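Local coordinates for protein PKS (Streptomyces albus, PDB 4OQJ) that probably extends growing polyketide chains as a ketosynthase of an acyltransferase-less type I polyketide synthase in the biosynthesis of the antibiotic oxazolomycin, at residues E572-C577 with T583-L588; E558-L563 with E587-H592; E58-A63 with Y75-Q80. One frame throughout, in Å; residues are numbered along the deposited sequence.

Contact 1 (E572-C577 with T583-L588)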
loop_
_atom_site.group_PDB
_atom_site.type_symbol
_atom_site.label_atom_id
_atom_site.label_comp_id
_atom_site.label_asym_id
_atom_site.label_seq_id
_atom_site.Cartn_x
_atom_site.Cartn_y
_atom_site.Cartn_z
ATOM N N GLU A 572 37.952 -26.522 22.706
ATOM C CA GLU A 572 38.618 -25.225 22.844
ATOM C C GLU A 572 38.970 -24.918 24.296
ATOM O O GLU A 572 40.131 -24.688 24.625
ATOM C CB GLU A 572 37.744 -24.091 22.288
ATOM C CG GLU A 572 38.346 -22.690 22.509
ATOM C CD GLU A 572 37.376 -21.551 22.226
ATOM O OE1 GLU A 572 36.346 -21.776 21.550
ATOM O OE2 GLU A 572 37.651 -20.421 22.693
ATOM N N HIS A 573 37.965 -24.895 25.162
ATOM C CA HIS A 573 38.184 -24.510 26.557
ATOM C C HIS A 573 38.971 -25.550 27.347
ATOM O O HIS A 573 39.666 -25.213 28.310
ATOM C CB HIS A 573 36.847 -24.242 27.234
ATOM C CG HIS A 573 36.090 -23.114 26.610
ATOM N ND1 HIS A 573 36.519 -21.808 26.685
ATOM C CD2 HIS A 573 34.955 -23.099 25.872
ATOM C CE1 HIS A 573 35.671 -21.032 26.028
ATOM N NE2 HIS A 573 34.715 -21.790 25.526
ATOM N N PHE A 574 38.868 -26.814 26.960
ATOM C CA PHE A 574 39.646 -27.845 27.639
ATOM C C PHE A 574 41.132 -27.661 27.325
ATOM O O PHE A 574 41.974 -27.767 28.213
ATOM C CB PHE A 574 39.179 -29.249 27.236
ATOM C CG PHE A 574 39.744 -30.347 28.099
ATOM C CD1 PHE A 574 40.969 -30.910 27.810
ATOM C CD2 PHE A 574 39.048 -30.804 29.206
ATOM C CE1 PHE A 574 41.489 -31.914 28.609
ATOM C CE2 PHE A 574 39.553 -31.794 30.000
ATOM C CZ PHE A 574 40.780 -32.356 29.705
ATOM N N ASP A 575 41.448 -27.405 26.058
ATOM C CA ASP A 575 42.828 -27.159 25.650
ATOM C C ASP A 575 43.410 -25.995 26.439
ATOM O O ASP A 575 44.513 -26.084 26.981
ATOM C CB ASP A 575 42.916 -26.866 24.150
ATOM C CG ASP A 575 42.863 -28.122 23.297
ATOM O OD1 ASP A 575 43.006 -29.238 23.845
ATOM O OD2 ASP A 575 42.695 -27.989 22.062
ATOM N N ARG A 576 42.656 -24.907 26.520
ATOM C CA ARG A 576 43.141 -23.718 27.204
ATOM C C ARG A 576 43.243 -23.944 28.709
ATOM O O ARG A 576 44.155 -23.432 29.354
ATOM C CB ARG A 576 42.237 -22.527 26.884
ATOM C CG ARG A 576 42.245 -22.175 25.393
ATOM C CD ARG A 576 41.475 -20.898 25.069
ATOM N NE ARG A 576 41.354 -20.703 23.623
ATOM C CZ ARG A 576 42.297 -20.170 22.845
ATOM N NH1 ARG A 576 43.457 -19.761 23.360
ATOM N NH2 ARG A 576 42.077 -20.042 21.540
ATOM N N CYS A 577 42.328 -24.730 29.268
ATOM C CA CYS A 577 42.396 -25.071 30.685
ATOM C C CYS A 577 43.612 -25.943 30.988
ATOM O O CYS A 577 44.244 -25.789 32.025
ATOM C CB CYS A 577 41.129 -25.796 31.133
ATOM S SG CYS A 577 41.180 -26.319 32.852
ATOM N N THR A 583 49.475 -29.151 32.269
ATOM C CA THR A 583 49.434 -30.571 31.913
ATOM C C THR A 583 48.934 -30.767 30.478
ATOM O O THR A 583 48.029 -30.064 30.033
ATOM C CB THR A 583 48.527 -31.356 32.877
ATOM O OG1 THR A 583 48.870 -31.025 34.226
ATOM C CG2 THR A 583 48.682 -32.855 32.664
ATOM N N PRO A 584 49.526 -31.720 29.739
ATOM C CA PRO A 584 49.008 -31.964 28.387
ATOM C C PRO A 584 47.543 -32.408 28.393
ATOM O O PRO A 584 47.131 -33.146 29.291
ATOM C CB PRO A 584 49.917 -33.078 27.860
ATOM C CG PRO A 584 51.191 -32.912 28.628
ATOM C CD PRO A 584 50.782 -32.451 29.994
ATOM N N ALA A 585 46.775 -31.954 27.406
ATOM C CA ALA A 585 45.357 -32.293 27.313
ATOM C C ALA A 585 45.140 -33.802 27.284
ATOM O O ALA A 585 44.252 -34.318 27.960
ATOM C CB ALA A 585 44.746 -31.656 26.077
ATOM N N ALA A 586 45.955 -34.507 26.506
ATOM C CA ALA A 586 45.846 -35.962 26.397
ATOM C C ALA A 586 45.998 -36.642 27.755
ATOM O O ALA A 586 45.363 -37.661 28.022
ATOM C CB ALA A 586 46.882 -36.497 25.428
ATOM N N GLU A 587 46.846 -36.073 28.606
ATOM C CA GLU A 587 47.043 -36.597 29.953
ATOM C C GLU A 587 45.792 -36.400 30.798
ATOM O O GLU A 587 45.324 -37.332 31.449
ATOM C CB GLU A 587 48.241 -35.923 30.621
ATOM C CG GLU A 587 49.504 -36.765 30.609
ATOM C CD GLU A 587 50.708 -36.012 31.138
ATOM O OE1 GLU A 587 50.646 -35.529 32.292
ATOM O OE2 GLU A 587 51.707 -35.897 30.393
ATOM N N LEU A 588 45.247 -35.188 30.787
ATOM C CA LEU A 588 44.049 -34.896 31.575
ATOM C C LEU A 588 42.826 -35.703 31.106
ATOM O O LEU A 588 42.027 -36.152 31.929
ATOM C CB LEU A 588 43.729 -33.402 31.522
ATOM C CG LEU A 588 44.621 -32.474 32.340
ATOM C CD1 LEU A 588 44.337 -31.019 31.996
ATOM C CD2 LEU A 588 44.417 -32.711 33.819
#
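The phenyl ring of Phe574 presents its CE1 edge to the backbone carbonyl of Ala585, whose oxygen lies near the ring plane, 3.7 Å from CE1. The CB of Leu588 comes within 3.6 Å of CZ of Phe574, the two side chains meeting at a slant. Outside the two segments, the ring of Phe570 meets that of Phe574 with the planes about 30° apart, and Ala599 and Val600 of helix 594-610 also touch Phe574, so most of the ring's named neighbours are apolar. The CB of Phe574 does not point at 583-588. With CG anti to the backbone N (chi1 -168°), the ring nevertheless extends across to it, and a long, flat side chain suits this bridging position.

Ala585, in the first turn of helix 585-590 directly after the N-cap residue Pro584, points its CB toward helix 568-581. This methyl carbon lies 4.1 Å from CE1 of Phe574 and also 3.7 Å from OD1 of Asp575. The small side chain lets the backbones draw close, with the CA atoms of Asp575 and Ala585 6.0 Å apart. Leu588, one turn later, is a buried residue that reaches back to Ala578 and Leu581 of the same neighbouring helix. The arrangement is that of two consecutive helices folded against each other across a short linker.

No hydrogen bond crosses between the segments, which leaves cohesion mainly to dispersion among Phe574, Ala585 and Leu588. The carbonyl oxygen at the ring edge probably adds a modest electrostatic attraction, since aromatic C-H groups carry slight positive charge, while the carboxylate of Asp575 stays at the partly exposed margin.

Contact 2 (E558-L563 with E587-H592)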
loop_
_atom_site.group_PDB
_atom_site.type_symbol
_atom_site.label_atom_id
_atom_site.label_comp_id
_atom_site.label_asym_id
_atom_site.label_seq_id
_atom_site.Cartn_x
_atom_site.Cartn_y
_atom_site.Cartn_z
ATOM N N GLU A 558 36.209 -41.593 29.878
ATOM C CA GLU A 558 35.375 -41.882 28.719
ATOM C C GLU A 558 34.505 -40.677 28.366
ATOM O O GLU A 558 34.362 -40.315 27.190
ATOM C CB GLU A 558 34.498 -43.108 28.982
ATOM C CG GLU A 558 33.679 -43.551 27.778
ATOM C CD GLU A 558 32.617 -44.575 28.135
ATOM O OE1 GLU A 558 31.511 -44.506 27.558
ATOM O OE2 GLU A 558 32.891 -45.451 28.984
ATOM N N HIS A 559 33.924 -40.054 29.386
ATOM C CA HIS A 559 33.086 -38.886 29.179
ATOM C C HIS A 559 33.903 -37.713 28.641
ATOM O O HIS A 559 33.468 -37.009 27.730
ATOM C CB HIS A 559 32.397 -38.463 30.479
ATOM C CG HIS A 559 31.722 -37.130 30.381
ATOM N ND1 HIS A 559 30.656 -36.892 29.542
ATOM C CD2 HIS A 559 31.979 -35.958 31.005
ATOM C CE1 HIS A 559 30.279 -35.629 29.657
ATOM N NE2 HIS A 559 31.067 -35.041 30.537
ATOM N N ALA A 560 35.083 -37.508 29.227
ATOM C CA ALA A 560 35.957 -36.411 28.825
ATOM C C ALA A 560 36.367 -36.571 27.372
ATOM O O ALA A 560 36.289 -35.625 26.601
ATOM C CB ALA A 560 37.184 -36.353 29.723
ATOM N N ALA A 561 36.785 -37.777 27.001
ATOM C CA ALA A 561 37.239 -38.053 25.637
ATOM C C ALA A 561 36.122 -37.872 24.608
ATOM O O ALA A 561 36.358 -37.366 23.503
ATOM C CB ALA A 561 37.812 -39.462 25.557
ATOM N N ALA A 562 34.904 -38.256 24.976
ATOM C CA ALA A 562 33.746 -38.089 24.094
ATOM C C ALA A 562 33.420 -36.618 23.819
ATOM O O ALA A 562 33.215 -36.211 22.665
ATOM C CB ALA A 562 32.530 -38.789 24.695
ATOM N N LEU A 563 33.338 -35.814 24.871
ATOM C CA LEU A 563 33.089 -34.392 24.689
ATOM C C LEU A 563 34.210 -33.736 23.878
ATOM O O LEU A 563 33.955 -32.855 23.052
ATOM C CB LEU A 563 32.951 -33.672 26.032
ATOM C CG LEU A 563 31.618 -33.807 26.774
ATOM C CD1 LEU A 563 31.653 -32.974 28.043
ATOM C CD2 LEU A 563 30.428 -33.415 25.910
ATOM N N GLU A 587 46.846 -36.073 28.606
ATOM C CA GLU A 587 47.043 -36.597 29.953
ATOM C C GLU A 587 45.792 -36.400 30.798
ATOM O O GLU A 587 45.324 -37.332 31.449
ATOM C CB GLU A 587 48.241 -35.923 30.621
ATOM C CG GLU A 587 49.504 -36.765 30.609
ATOM C CD GLU A 587 50.708 -36.012 31.138
ATOM O OE1 GLU A 587 50.646 -35.529 32.292
ATOM O OE2 GLU A 587 51.707 -35.897 30.393
ATOM N N LEU A 588 45.247 -35.188 30.787
ATOM C CA LEU A 588 44.049 -34.896 31.575
ATOM C C LEU A 588 42.826 -35.703 31.106
ATOM O O LEU A 588 42.027 -36.152 31.929
ATOM C CB LEU A 588 43.729 -33.402 31.522
ATOM C CG LEU A 588 44.621 -32.474 32.340
ATOM C CD1 LEU A 588 44.337 -31.019 31.996
ATOM C CD2 LEU A 588 44.417 -32.711 33.819
ATOM N N LEU A 589 42.683 -35.892 29.796
ATOM C CA LEU A 589 41.546 -36.630 29.242
ATOM C C LEU A 589 41.549 -38.091 29.673
ATOM O O LEU A 589 40.508 -38.746 29.680
ATOM C CB LEU A 589 41.544 -36.571 27.714
ATOM C CG LEU A 589 41.172 -35.269 27.006
ATOM C CD1 LEU A 589 41.315 -35.468 25.498
ATOM C CD2 LEU A 589 39.757 -34.797 27.354
ATOM N N ARG A 590 42.736 -38.599 29.987
ATOM C CA ARG A 590 42.918 -39.973 30.432
ATOM C C ARG A 590 42.828 -40.066 31.939
ATOM O O ARG A 590 42.722 -41.160 32.495
ATOM C CB ARG A 590 44.281 -40.516 29.983
ATOM C CG ARG A 590 44.339 -40.947 28.520
ATOM C CD ARG A 590 45.758 -41.317 28.057
ATOM N NE ARG A 590 46.818 -40.609 28.785
ATOM C CZ ARG A 590 47.933 -40.120 28.238
ATOM N NH1 ARG A 590 48.164 -40.237 26.934
ATOM N NH2 ARG A 590 48.825 -39.499 29.001
ATOM N N GLY A 591 42.882 -38.913 32.598
ATOM C CA GLY A 591 43.091 -38.877 34.036
ATOM C C GLY A 591 41.868 -39.183 34.881
ATOM O O GLY A 591 40.723 -38.987 34.459
ATOM N N HIS A 592 42.131 -39.661 36.093
ATOM C CA HIS A 592 41.091 -39.934 37.079
ATOM C C HIS A 592 41.187 -39.005 38.284
ATOM O O HIS A 592 40.325 -39.031 39.164
ATOM C CB HIS A 592 41.192 -41.380 37.569
ATOM C CG HIS A 592 40.769 -42.399 36.561
ATOM N ND1 HIS A 592 41.671 -43.143 35.831
ATOM C CD2 HIS A 592 39.537 -42.820 36.181
ATOM C CE1 HIS A 592 41.014 -43.975 35.043
ATOM N NE2 HIS A 592 39.719 -43.799 35.235
#
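Leu589 reaches across to Ala560, and nearly all of that reach is made by one methyl. Its CB does not point straight at helix 557-566 and stays back from Ala560. CG, anti to the carbonyl carbon (chi1 -72°), is still no nearer, but aims CD2 at the helix. That methyl comes down on the helix backbone, 3.6 Å from the carbonyl oxygen O of Ala560 and 3.8 Å from the CB of the same residue. The amide nitrogen N of Ala561 is a little farther from CD2 of Leu589, at 4.2 Å, so this methyl rests over the peptide link between the two alanines.

These helices belong to the run 557-566, 568-581, 585-590 and 594-610, a cluster of helices well away from the large mixed sheet of the condensing-enzyme fold. Alanine at 560 allows a close approach: its CA is 5.6 Å from that of Leu589, and its buried CB also meets Val600 of helix 594-610. A branched leucine suits the other side, because its side chain also touches Phe574 and Tyr564. Ala561, exposed at the margin, is partly shielded by Leu589, but its CB stays 5.0 Å from O of Leu589. Past Gly591, His592 forms a backbone hydrogen bond with Gly555, just ahead of helix 557-566.

Contact 3 (E58-A63 with Y75-Q80); sequences EELRAA and YVKAGQ
Leu60 drives its CD1 methyl against the aliphatic stem of Lys77, and this is the tight part of the contact. CG of Lys77 lies 3.6 Å from CD1 of Leu60, with CB and CD of the lysine both 3.8 Å from that same methyl, so the methyl rests against three successive carbons of the stem. The two side chains cross at about a right angle. Packing against Tyr75 is slacker: CD1 of Leu60 lies at the edge of the ring, near its plane, 4.2 Å from CE2 of Tyr75, and the other methyl, CD2, stands 4.1 Å from the tyrosine OH. That hydroxyl has a weak hydrogen bond elsewhere, with N of Gly229. Phe55 and Leu70 also touch Leu60, completing an apolar setting in which a buried leucine is well placed.

Within the ketosynthase fold, helix 57-62 packs here on strand 75-79, the middle member of a small three-stranded antiparallel sheet with strands 53-54 and 230-231. Lys77 interrupts the strand as the centre of an inverse gamma turn (phi -91°, psi 60°), closed by a weak hydrogen bond from Ala78 N to Val76 O, 3.0 Å long.

Toward solvent the character changes. Beyond CG the lysine chain runs fully extended, carrying NZ past the leucine to a salt bridge with OD1 of Asp57, at the start of helix 57-62; a lysine therefore serves both needs, apolar along its stem and charged at its end. Elsewhere round the helix, Glu58, Arg61 and Ala62 are exposed and do not touch 75-80. Arg61 turns instead to OE2 of Glu67, with which its NH2 forms a salt bridge.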
loop_
_atom_site.group_PDB
_atom_site.type_symbol
_atom_site.label_atom_id
_atom_site.label_comp_id
_atom_site.label_asym_id
_atom_site.label_seq_id
_atom_site.Cartn_x
_atom_site.Cartn_y
_atom_site.Cartn_z
ATOM N N GLU A 58 -33.603 -23.759 13.217
ATOM C CA GLU A 58 -33.274 -23.549 14.625
ATOM C C GLU A 58 -32.025 -22.678 14.781
ATOM O O GLU A 58 -32.020 -21.721 15.558
ATOM C CB GLU A 58 -33.057 -24.881 15.348
ATOM C CG GLU A 58 -32.716 -24.712 16.830
ATOM C CD GLU A 58 -32.242 -25.991 17.489
ATOM O OE1 GLU A 58 -32.192 -27.041 16.810
ATOM O OE2 GLU A 58 -31.931 -25.948 18.697
ATOM N N GLU A 59 -30.966 -23.019 14.053
ATOM C CA GLU A 59 -29.721 -22.249 14.107
ATOM C C GLU A 59 -29.933 -20.816 13.659
ATOM O O GLU A 59 -29.368 -19.893 14.237
ATOM C CB GLU A 59 -28.643 -22.901 13.237
ATOM C CG GLU A 59 -28.148 -24.231 13.790
ATOM C CD GLU A 59 -27.428 -25.089 12.758
ATOM O OE1 GLU A 59 -27.758 -25.015 11.549
ATOM O OE2 GLU A 59 -26.526 -25.848 13.171
ATOM N N LEU A 60 -30.744 -20.627 12.622
ATOM C CA LEU A 60 -31.000 -19.287 12.116
ATOM C C LEU A 60 -31.796 -18.476 13.145
ATOM O O LEU A 60 -31.532 -17.292 13.360
ATOM C CB LEU A 60 -31.734 -19.355 10.776
ATOM C CG LEU A 60 -30.862 -19.922 9.647
ATOM C CD1 LEU A 60 -31.701 -20.322 8.446
ATOM C CD2 LEU A 60 -29.784 -18.922 9.240
ATOM N N ARG A 61 -32.750 -19.118 13.801
ATOM C CA ARG A 61 -33.523 -18.443 14.835
ATOM C C ARG A 61 -32.630 -18.060 16.004
ATOM O O ARG A 61 -32.702 -16.939 16.495
ATOM C CB ARG A 61 -34.675 -19.324 15.298
ATOM C CG ARG A 61 -35.818 -19.330 14.298
ATOM C CD ARG A 61 -36.791 -20.460 14.513
ATOM N NE ARG A 61 -37.917 -20.322 13.594
ATOM C CZ ARG A 61 -38.567 -21.333 13.027
ATOM N NH1 ARG A 61 -38.229 -22.591 13.275
ATOM N NH2 ARG A 61 -39.569 -21.076 12.204
ATOM N N ALA A 62 -31.785 -18.994 16.428
ATOM C CA ALA A 62 -30.799 -18.733 17.473
ATOM C C ALA A 62 -29.969 -17.508 17.132
ATOM O O ALA A 62 -29.606 -16.733 18.011
ATOM C CB ALA A 62 -29.893 -19.940 17.667
ATOM N N ALA A 63 -29.685 -17.337 15.846
ATOM C CA ALA A 63 -28.865 -16.234 15.374
ATOM C C ALA A 63 -29.675 -14.951 15.188
ATOM O O ALA A 63 -29.171 -13.963 14.650
ATOM C CB ALA A 63 -28.186 -16.615 14.069
ATOM N N TYR A 75 -34.611 -16.574 0.334
ATOM C CA TYR A 75 -33.595 -16.650 1.377
ATOM C C TYR A 75 -32.783 -17.932 1.237
ATOM O O TYR A 75 -33.340 -19.025 1.100
ATOM C CB TYR A 75 -34.232 -16.563 2.773
ATOM C CG TYR A 75 -33.225 -16.316 3.877
ATOM C CD1 TYR A 75 -32.668 -15.058 4.072
ATOM C CD2 TYR A 75 -32.821 -17.337 4.714
ATOM C CE1 TYR A 75 -31.731 -14.829 5.077
ATOM C CE2 TYR A 75 -31.889 -17.118 5.724
ATOM C CZ TYR A 75 -31.350 -15.861 5.902
ATOM O OH TYR A 75 -30.430 -15.644 6.909
ATOM N N VAL A 76 -31.462 -17.784 1.277
ATOM C CA VAL A 76 -30.537 -18.909 1.167
ATOM C C VAL A 76 -29.998 -19.285 2.548
ATOM O O VAL A 76 -29.260 -18.517 3.165
ATOM C CB VAL A 76 -29.368 -18.562 0.218
ATOM C CG1 VAL A 76 -28.406 -19.745 0.074
ATOM C CG2 VAL A 76 -29.915 -18.119 -1.148
ATOM N N LYS A 77 -30.351 -20.473 3.022
ATOM C CA LYS A 77 -30.008 -20.888 4.379
ATOM C C LYS A 77 -28.668 -21.620 4.420
ATOM O O LYS A 77 -28.584 -22.772 4.835
ATOM C CB LYS A 77 -31.116 -21.768 4.957
ATOM C CG LYS A 77 -32.470 -21.067 4.998
ATOM C CD LYS A 77 -33.560 -21.981 5.527
ATOM C CE LYS A 77 -34.911 -21.288 5.510
ATOM N NZ LYS A 77 -35.989 -22.217 5.931
ATOM N N ALA A 78 -27.615 -20.930 3.995
ATOM C CA ALA A 78 -26.293 -21.525 3.935
ATOM C C ALA A 78 -25.239 -20.437 3.936
ATOM O O ALA A 78 -25.536 -19.282 3.650
ATOM C CB ALA A 78 -26.159 -22.399 2.692
ATOM N N GLY A 79 -24.014 -20.807 4.273
ATOM C CA GLY A 79 -22.930 -19.855 4.332
ATOM C C GLY A 79 -21.595 -20.563 4.386
ATOM O O GLY A 79 -21.532 -21.773 4.602
ATOM N N GLN A 80 -20.534 -19.798 4.158
ATOM C CA GLN A 80 -19.168 -20.294 4.213
ATOM C C GLN A 80 -18.534 -19.681 5.428
ATOM O O GLN A 80 -18.009 -18.562 5.346
ATOM C CB GLN A 80 -18.402 -19.908 2.948
ATOM C CG GLN A 80 -18.831 -20.682 1.713
ATOM C CD GLN A 80 -18.197 -22.057 1.639
ATOM O OE1 GLN A 80 -17.654 -22.556 2.625
ATOM N NE2 GLN A 80 -18.253 -22.672 0.457
#

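How the contacts relate
Contacts 1 and 2 share Leu588 and Glu587 and rest on the same short helix, 585-590, which lies against helix 568-581 in one and helix 557-566 in the other. Their centres are 10 Å apart, and they meet where CZ of Phe574 packs 3.5 Å from CD2 of Leu589. Both are partly buried and mainly apolar, without a hydrogen bond across; contact 1 relies on an aromatic ring, contact 2 on a leucine methyl over backbone. Contact 3 lies on the opposite side of the chain's centre, about 76 Å from contact 1 and 73 Å from contact 2 between centres, within the ketosynthase. It is buried, joins helix to strand, and adds to apolar packing a lysine whose charge is paired.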